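Local atomic coordinates of transferrin binding protein B (Actinobacillus suis, PDB entry 3PQU), a protein that probably binds host transferrin at the bacterial outer-membrane surface as a lipoprotein receptor serving iron acquisition. Residues D286-G298 and G309-F322. Sequence-based numbering, arbitrary orientation.
Sequences DPIFTDSNYLEGG and GKFFTNNKSLFAVF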
# COMPACT_ATOMS: atom_id res chain seq x y z
N ASP A 286 -21.37 21.86 13.25
CA ASP A 286 -21.80 20.46 13.41
C ASP A 286 -20.94 19.76 14.47
O ASP A 286 -19.70 19.80 14.38
CB ASP A 286 -21.74 19.71 12.07
CG ASP A 286 -22.46 18.37 12.13
OD1 ASP A 286 -23.49 18.24 11.44
OD2 ASP A 286 -22.03 17.47 12.89
N PRO A 287 -21.57 19.14 15.48
CA PRO A 287 -20.71 18.59 16.53
C PRO A 287 -19.89 17.38 16.10
O PRO A 287 -18.90 17.07 16.77
CB PRO A 287 -21.70 18.20 17.65
CG PRO A 287 -23.04 18.08 16.95
CD PRO A 287 -23.01 19.02 15.79
N ILE A 288 -20.25 16.70 15.01
CA ILE A 288 -19.38 15.59 14.61
C ILE A 288 -18.65 15.75 13.29
O ILE A 288 -17.54 15.26 13.15
CB ILE A 288 -20.08 14.20 14.69
CG1 ILE A 288 -21.20 14.09 13.69
CG2 ILE A 288 -20.62 13.93 16.10
CD1 ILE A 288 -21.79 12.63 13.57
N PHE A 289 -19.27 16.43 12.32
CA PHE A 289 -18.62 16.64 11.02
C PHE A 289 -17.71 17.87 11.06
O PHE A 289 -18.08 18.97 10.64
CB PHE A 289 -19.67 16.68 9.89
CG PHE A 289 -20.42 15.37 9.75
CD1 PHE A 289 -19.80 14.26 9.22
CD2 PHE A 289 -21.71 15.23 10.24
CE1 PHE A 289 -20.48 13.02 9.12
CE2 PHE A 289 -22.40 14.00 10.14
CZ PHE A 289 -21.77 12.91 9.58
N THR A 290 -16.52 17.67 11.62
CA THR A 290 -15.58 18.75 11.89
C THR A 290 -14.31 18.55 11.08
O THR A 290 -14.18 17.55 10.38
CB THR A 290 -15.20 18.77 13.36
OG1 THR A 290 -14.82 17.43 13.73
CG2 THR A 290 -16.37 19.24 14.25
N ASP A 291 -13.35 19.48 11.21
CA ASP A 291 -12.11 19.47 10.42
C ASP A 291 -11.18 18.36 10.83
O ASP A 291 -11.17 17.96 12.00
CB ASP A 291 -11.34 20.79 10.61
CG ASP A 291 -12.04 21.98 10.01
OD1 ASP A 291 -12.87 21.78 9.08
OD2 ASP A 291 -11.72 23.11 10.44
N SER A 292 -10.36 17.90 9.89
CA SER A 292 -9.31 16.93 10.19
C SER A 292 -7.99 17.33 9.53
O SER A 292 -7.99 17.65 8.36
CB SER A 292 -9.66 15.53 9.64
OG SER A 292 -8.52 14.66 9.78
N ASN A 293 -6.89 17.26 10.28
CA ASN A 293 -5.54 17.46 9.75
C ASN A 293 -4.88 16.13 9.42
O ASN A 293 -3.70 16.09 9.10
CB ASN A 293 -4.64 18.13 10.79
CG ASN A 293 -4.87 19.60 10.89
OD1 ASN A 293 -5.25 20.25 9.91
ND2 ASN A 293 -4.61 20.15 12.07
N TYR A 294 -5.64 15.04 9.54
CA TYR A 294 -5.07 13.69 9.51
C TYR A 294 -5.73 12.80 8.46
O TYR A 294 -6.33 11.77 8.79
CB TYR A 294 -5.17 13.07 10.90
CG TYR A 294 -4.46 13.91 11.93
CD1 TYR A 294 -3.08 13.86 12.07
CD2 TYR A 294 -5.18 14.79 12.74
CE1 TYR A 294 -2.43 14.65 13.01
CE2 TYR A 294 -4.53 15.58 13.68
CZ TYR A 294 -3.16 15.51 13.80
OH TYR A 294 -2.54 16.30 14.73
N LEU A 295 -5.61 13.20 7.20
CA LEU A 295 -6.13 12.41 6.10
C LEU A 295 -4.97 11.73 5.39
O LEU A 295 -3.98 12.38 5.07
CB LEU A 295 -6.89 13.31 5.12
CG LEU A 295 -7.51 12.62 3.89
CD1 LEU A 295 -8.87 13.22 3.54
CD2 LEU A 295 -6.56 12.66 2.69
N GLU A 296 -5.10 10.43 5.13
CA GLU A 296 -4.05 9.69 4.43
C GLU A 296 -4.71 8.57 3.67
O GLU A 296 -5.65 7.96 4.17
CB GLU A 296 -3.04 9.10 5.43
CG GLU A 296 -1.69 8.69 4.82
CD GLU A 296 -1.69 7.32 4.14
OE1 GLU A 296 -2.66 6.54 4.28
OE2 GLU A 296 -0.68 6.99 3.47
N GLY A 297 -4.24 8.32 2.47
CA GLY A 297 -4.74 7.23 1.65
C GLY A 297 -3.75 6.85 0.55
O GLY A 297 -2.61 7.33 0.54
N GLY A 298 -4.18 6.00 -0.37
CA GLY A 298 -3.30 5.57 -1.45
C GLY A 298 -4.01 5.18 -2.74
O GLY A 298 -5.23 5.01 -2.76
N GLY A 309 -8.83 5.86 1.23
CA GLY A 309 -8.14 6.43 2.38
C GLY A 309 -9.06 6.65 3.55
O GLY A 309 -10.18 6.12 3.58
N LYS A 310 -8.56 7.38 4.54
CA LYS A 310 -9.29 7.61 5.77
C LYS A 310 -8.89 8.93 6.41
O LYS A 310 -7.84 9.49 6.09
CB LYS A 310 -9.08 6.43 6.74
CG LYS A 310 -7.65 6.26 7.31
CD LYS A 310 -7.31 7.36 8.33
CE LYS A 310 -6.13 6.98 9.19
NZ LYS A 310 -4.86 6.83 8.42
N PHE A 311 -9.74 9.46 7.29
CA PHE A 311 -9.32 10.56 8.13
C PHE A 311 -9.95 10.50 9.51
O PHE A 311 -10.94 9.79 9.70
CB PHE A 311 -9.53 11.93 7.44
CG PHE A 311 -10.98 12.30 7.22
CD1 PHE A 311 -11.72 12.91 8.21
CD2 PHE A 311 -11.59 12.06 5.98
CE1 PHE A 311 -13.06 13.28 7.98
CE2 PHE A 311 -12.92 12.42 5.75
CZ PHE A 311 -13.64 13.03 6.74
N PHE A 312 -9.33 11.20 10.46
CA PHE A 312 -9.75 11.20 11.85
C PHE A 312 -9.81 12.67 12.30
O PHE A 312 -8.81 13.39 12.21
CB PHE A 312 -8.73 10.38 12.66
CG PHE A 312 -9.09 10.18 14.12
CD1 PHE A 312 -10.41 9.92 14.49
CD2 PHE A 312 -8.10 10.19 15.10
CE1 PHE A 312 -10.74 9.70 15.84
CE2 PHE A 312 -8.42 9.95 16.45
CZ PHE A 312 -9.74 9.71 16.81
N THR A 313 -10.97 13.13 12.77
CA THR A 313 -11.14 14.56 13.01
C THR A 313 -10.29 15.02 14.19
O THR A 313 -9.89 14.22 15.04
CB THR A 313 -12.62 15.01 13.14
OG1 THR A 313 -13.25 14.34 14.23
CG2 THR A 313 -13.41 14.76 11.83
N ASN A 314 -9.98 16.31 14.22
CA ASN A 314 -9.06 16.85 15.21
C ASN A 314 -9.61 16.79 16.62
O ASN A 314 -8.86 16.66 17.58
CB ASN A 314 -8.63 18.30 14.87
CG ASN A 314 -7.96 18.40 13.51
OD1 ASN A 314 -7.30 17.45 13.06
ND2 ASN A 314 -8.13 19.54 12.84
N ASN A 315 -10.93 16.88 16.74
CA ASN A 315 -11.58 16.75 18.05
C ASN A 315 -12.02 15.29 18.32
O ASN A 315 -12.82 15.05 19.21
CB ASN A 315 -12.82 17.65 18.12
CG ASN A 315 -13.87 17.27 17.06
OD1 ASN A 315 -13.53 16.84 15.98
ND2 ASN A 315 -15.13 17.44 17.39
N LYS A 316 -11.54 14.34 17.51
CA LYS A 316 -11.83 12.90 17.69
C LYS A 316 -13.33 12.52 17.63
O LYS A 316 -13.75 11.50 18.18
CB LYS A 316 -11.21 12.41 19.01
CG LYS A 316 -9.69 12.72 19.12
CD LYS A 316 -9.10 12.14 20.39
CE LYS A 316 -7.59 12.20 20.37
NZ LYS A 316 -7.10 13.51 19.89
N SER A 317 -14.13 13.33 16.95
CA SER A 317 -15.56 13.10 16.86
C SER A 317 -15.91 12.09 15.76
O SER A 317 -17.03 11.61 15.73
CB SER A 317 -16.29 14.40 16.54
OG SER A 317 -15.80 14.95 15.31
N LEU A 318 -14.96 11.81 14.86
CA LEU A 318 -15.29 11.09 13.62
C LEU A 318 -14.11 10.35 12.98
O LEU A 318 -13.02 10.91 12.79
CB LEU A 318 -15.86 12.06 12.57
CG LEU A 318 -16.64 11.38 11.42
CD1 LEU A 318 -18.08 11.22 11.81
CD2 LEU A 318 -16.57 12.19 10.14
N PHE A 319 -14.36 9.09 12.63
CA PHE A 319 -13.45 8.31 11.79
C PHE A 319 -14.18 8.05 10.47
O PHE A 319 -15.30 7.53 10.48
CB PHE A 319 -13.05 6.97 12.48
CG PHE A 319 -12.23 6.03 11.58
CD1 PHE A 319 -10.91 6.34 11.24
CD2 PHE A 319 -12.80 4.88 11.06
CE1 PHE A 319 -10.17 5.51 10.41
CE2 PHE A 319 -12.06 4.02 10.22
CZ PHE A 319 -10.74 4.35 9.90
N ALA A 320 -13.56 8.44 9.35
CA ALA A 320 -14.17 8.34 8.02
C ALA A 320 -13.25 7.58 7.06
O ALA A 320 -12.03 7.66 7.20
CB ALA A 320 -14.46 9.72 7.45
N VAL A 321 -13.85 6.85 6.11
CA VAL A 321 -13.09 6.21 5.04
C VAL A 321 -13.73 6.61 3.70
O VAL A 321 -14.83 7.12 3.67
CB VAL A 321 -13.06 4.68 5.20
CG1 VAL A 321 -12.46 4.28 6.54
CG2 VAL A 321 -14.48 4.08 5.04
N PHE A 322 -13.02 6.38 2.60
CA PHE A 322 -13.53 6.70 1.27
C PHE A 322 -12.81 5.83 0.24
O PHE A 322 -11.73 5.32 0.51
CB PHE A 322 -13.37 8.20 0.93
CG PHE A 322 -11.95 8.73 1.14
CD1 PHE A 322 -10.99 8.65 0.11
CD2 PHE A 322 -11.59 9.32 2.35
CE1 PHE A 322 -9.71 9.13 0.31
CE2 PHE A 322 -10.30 9.81 2.56
CZ PHE A 322 -9.36 9.71 1.55
O HOH W 1 -17.88 18.40 19.01
O HOH W 2 -7.69 20.76 9.90
O HOH W 3 -4.45 5.57 5.95
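Ser292 OG has two partners: it donates to Phe312 O across the contact at 2.8 Å and accepts from the backbone N of Tyr294, two residues on in its own segment, closing an ST turn. With OG anti to the Ser292 backbone N (chi1 172°) the hydroxyl reaches across to the Phe312 carbonyl, which it meets from above the plane, 65° out of it. The same turn is held by Asn314, whose side-chain OD1 accepts from Asn293 N at 2.8 Å, while Asn314 N donates in a nearly straight bond to Asp291 O. Asn314 OD1 also lies 3.4 Å from Tyr294 CE2, the amide standing nearly perpendicular to the ring (planes 87° apart), and a water joins Asn314 ND2 to Asn293 OD1, which also accepts from Lys278. Farther back, Thr290 OG1 donates to Asn315 OD1 at 2.7 Å, tying the loop before the corner to the type I turn Thr313-Lys316. At this loop end Leu318 CD2 meets Phe289 CD1 at 3.9 Å.

Beyond the corner, Glu296 and Lys310 form an antiparallel hydrogen-bonded pair, each N bonded to the other's O. Next to them Gly297 CA and Gly309 CA approach to 3.6 Å, a closeness that two residues without side chains permit. Apolar groups line one face here: Leu295 CD1 touches Phe322 CE2 at 3.8 Å and lies equally near Phe311 CD2. On the other face a water bridges Glu296 OE1 and Lys310 NZ; Glu296 also pairs with Arg274, and Lys310 NZ bonds to Leu37 O.

This is a hairpin of the N-lobe beta barrel: strand 292-300 lies between strands 274-281 and 306-312, and the latter pairs onward with 318-326. Tyr264 and Ile266 of strand 260-271 pack against the apolar side chains, while Tyr155 of strand 150-157 touches Glu296 and Lys310.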